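Local coordinates for 75aa long hypothetical regulatory protein AsnC (PDB 2CVI) that is of unverified function but, as a stand-alone Lrp/AsnC-type ligand-binding domain that pairs with itself, probably senses a small effector such as an amino acid, at the interface of chains A and B. Sequence-based numbering; all coordinates share one arbitrary frame. Chains: chain A/B, 75aa long hypothetical regulatory protein AsnC.

The interface of chains A and B. Residues chain A 7, 33-38, 41; chain B 5, 71-74.
Two Lrp/AsnC ligand-binding (RAM) domains, with the ferredoxin-like alpha/beta fold of that family, meet here where the loop between strands 28-33 and 40-46 of chain A runs antiparallel to strand 66-75 of chain B. The pairing of A:Tyr35 with B:Ile73 is made by backbone alone: A:Tyr35 N donates to B:Ile73 O at 2.9 Å, and B:Ile73 N donates back to A:Tyr35 O at 3.0 Å. Both bonds are nearly straight, about 164° at the hydrogen, and each donor lies in the plane of the carbonyl it meets, so the bridge extends the sheet of chain B by a short piece of its partner and demands little of either side chain. A:Tyr35 directs its ring away from the bridge, CG lying anti to its own carbonyl carbon, and B:Ile73 brings CG1 to 3.9 Å from A:Tyr35 O.

B:Met72, which buries the most surface, points the other way from this strand, into chain A. Its chain bends at both chi2 (80°) and chi3 (46°), so that the side chain crosses A:Val34 obliquely, with CG 3.7 Å from the CG2 methyl of A:Val34, while the sulphur turns towards the backbone further along the same loop. There SD lies 3.5 Å from A:Glu37 N, with A:Tyr38 N close by, and CE comes within 4.2 Å of CD2 of the A:Tyr38 ring, one face of which carries A:Leu7 CB over its centre. An alanine in place of B:Met72 would probably loosen the seam, losing the packing on A:Val34 and the thioether beside the A:Glu37 and A:Tyr38 amides.

A:Glu37 N is also linked through a water to B:Thr71 O, a bridge alongside the sulphur. Elsewhere along the seam, A:Ile41 on strand 40-46, extended beyond CG1, touches B:Phe5 of strand 2-10 with CD1 3.5 Å from CB and near the ring carbons CG and CD2.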
loop_
_atom_site.group_PDB
_atom_site.type_symbol
_atom_site.label_atom_id
_atom_site.label_comp_id
_atom_site.label_asym_id
_atom_site.label_seq_id
_atom_site.Cartn_x
_atom_site.Cartn_y
_atom_site.Cartn_z
ATOM N N LEU A 7 -5.309 3.023 4.200
ATOM C CA LEU A 7 -6.093 2.681 3.008
ATOM C C LEU A 7 -7.419 3.394 3.166
ATOM O O LEU A 7 -8.052 3.279 4.215
ATOM C CB LEU A 7 -6.288 1.155 2.904
ATOM C CG LEU A 7 -5.126 0.191 2.578
ATOM C CD1 LEU A 7 -4.697 0.347 1.147
ATOM C CD2 LEU A 7 -3.975 0.345 3.558
ATOM N N VAL A 33 -3.606 7.377 -5.857
ATOM C CA VAL A 33 -4.999 7.074 -6.242
ATOM C C VAL A 33 -4.887 5.657 -6.808
ATOM O O VAL A 33 -4.012 5.346 -7.637
ATOM C CB VAL A 33 -5.493 8.020 -7.335
ATOM C CG1 VAL A 33 -6.876 7.587 -7.810
ATOM C CG2 VAL A 33 -5.530 9.430 -6.783
ATOM N N VAL A 34 -5.790 4.777 -6.384
ATOM C CA VAL A 34 -5.746 3.387 -6.818
ATOM C C VAL A 34 -7.128 2.834 -7.097
ATOM O O VAL A 34 -8.177 3.402 -6.675
ATOM C CB VAL A 34 -5.130 2.419 -5.736
ATOM C CG1 VAL A 34 -3.616 2.683 -5.590
ATOM C CG2 VAL A 34 -5.823 2.638 -4.365
ATOM N N TYR A 35 -7.124 1.726 -7.838
ATOM C CA TYR A 35 -8.351 0.977 -8.120
ATOM C C TYR A 35 -8.269 -0.376 -7.421
ATOM O O TYR A 35 -7.251 -1.071 -7.493
ATOM C CB TYR A 35 -8.543 0.735 -9.613
ATOM C CG TYR A 35 -9.105 1.885 -10.392
ATOM C CD1 TYR A 35 -9.318 1.742 -11.749
ATOM C CD2 TYR A 35 -9.452 3.096 -9.786
ATOM C CE1 TYR A 35 -9.865 2.768 -12.507
ATOM C CE2 TYR A 35 -9.991 4.139 -10.529
ATOM C CZ TYR A 35 -10.193 3.971 -11.885
ATOM O OH TYR A 35 -10.677 5.005 -12.679
ATOM N N GLY A 36 -9.355 -0.754 -6.759
ATOM C CA GLY A 36 -9.384 -2.000 -6.030
ATOM C C GLY A 36 -10.359 -1.822 -4.871
ATOM O O GLY A 36 -11.297 -1.047 -4.983
ATOM N N GLU A 37 -10.117 -2.509 -3.765
ATOM C CA GLU A 37 -10.955 -2.435 -2.562
ATOM C C GLU A 37 -10.960 -1.015 -1.965
ATOM O O GLU A 37 -11.942 -0.550 -1.365
ATOM C CB GLU A 37 -10.423 -3.445 -1.546
ATOM C CG GLU A 37 -11.147 -3.454 -0.231
ATOM C CD GLU A 37 -10.678 -4.568 0.666
ATOM O OE1 GLU A 37 -9.912 -5.440 0.201
ATOM O OE2 GLU A 37 -11.080 -4.581 1.853
ATOM N N TYR A 38 -9.834 -0.317 -2.094
ATOM C CA TYR A 38 -9.717 1.044 -1.609
ATOM C C TYR A 38 -9.445 1.992 -2.770
ATOM O O TYR A 38 -9.024 1.559 -3.860
ATOM C CB TYR A 38 -8.587 1.120 -0.586
ATOM C CG TYR A 38 -8.880 0.315 0.669
ATOM C CD1 TYR A 38 -9.657 0.855 1.696
ATOM C CD2 TYR A 38 -8.408 -0.982 0.802
ATOM C CE1 TYR A 38 -9.970 0.103 2.846
ATOM C CE2 TYR A 38 -8.709 -1.748 1.949
ATOM C CZ TYR A 38 -9.480 -1.191 2.948
ATOM O OH TYR A 38 -9.746 -1.932 4.073
ATOM N N ILE A 41 -4.300 5.237 -1.212
ATOM C CA ILE A 41 -3.361 4.654 -0.253
ATOM C C ILE A 41 -2.366 5.754 0.088
ATOM O O ILE A 41 -1.792 6.382 -0.792
ATOM C CB ILE A 41 -2.567 3.505 -0.816
ATOM C CG1 ILE A 41 -3.483 2.342 -1.115
ATOM C CG2 ILE A 41 -1.484 3.057 0.254
ATOM C CD1 ILE A 41 -2.748 1.162 -1.670
ATOM N N PHE B 5 -0.257 -2.302 -5.021
ATOM C CA PHE B 5 -0.054 -2.483 -3.611
ATOM C C PHE B 5 -0.900 -3.678 -3.258
ATOM O O PHE B 5 -2.143 -3.639 -3.387
ATOM C CB PHE B 5 -0.506 -1.265 -2.820
ATOM C CG PHE B 5 0.483 -0.143 -2.823
ATOM C CD1 PHE B 5 1.483 -0.093 -1.830
ATOM C CD2 PHE B 5 0.428 0.859 -3.774
ATOM C CE1 PHE B 5 2.394 0.933 -1.788
ATOM C CE2 PHE B 5 1.372 1.913 -3.724
ATOM C CZ PHE B 5 2.337 1.914 -2.712
ATOM N N THR B 71 -5.663 -6.630 -3.947
ATOM C CA THR B 71 -4.788 -5.905 -4.847
ATOM C C THR B 71 -5.336 -4.544 -5.280
ATOM O O THR B 71 -6.511 -4.425 -5.640
ATOM C CB THR B 71 -4.543 -6.775 -6.070
ATOM O OG1 THR B 71 -3.926 -8.011 -5.646
ATOM C CG2 THR B 71 -3.645 -6.048 -7.052
ATOM N N MET B 72 -4.472 -3.530 -5.253
ATOM C CA MET B 72 -4.752 -2.190 -5.676
ATOM C C MET B 72 -3.731 -1.745 -6.689
ATOM O O MET B 72 -2.531 -1.840 -6.497
ATOM C CB MET B 72 -4.803 -1.213 -4.500
ATOM C CG MET B 72 -6.208 -0.979 -3.941
ATOM S SD MET B 72 -6.745 -2.301 -2.850
ATOM C CE MET B 72 -5.556 -2.872 -1.614
ATOM N N ILE B 73 -4.282 -1.218 -7.781
ATOM C CA ILE B 73 -3.386 -0.807 -8.824
ATOM C C ILE B 73 -3.488 0.677 -9.128
ATOM O O ILE B 73 -4.553 1.288 -9.055
ATOM C CB ILE B 73 -3.632 -1.619 -10.118
ATOM C CG1 ILE B 73 -5.038 -1.387 -10.661
ATOM C CG2 ILE B 73 -3.395 -3.110 -9.876
ATOM C CD1 ILE B 73 -5.339 -2.125 -11.953
ATOM N N ALA B 74 -2.328 1.231 -9.475
ATOM C CA ALA B 74 -2.276 2.620 -9.916
ATOM C C ALA B 74 -1.579 2.509 -11.281
ATOM O O ALA B 74 -0.515 1.916 -11.367
ATOM C CB ALA B 74 -1.442 3.450 -8.994
HETATM O O HOH W 1 -8.533 -4.937 -3.961
#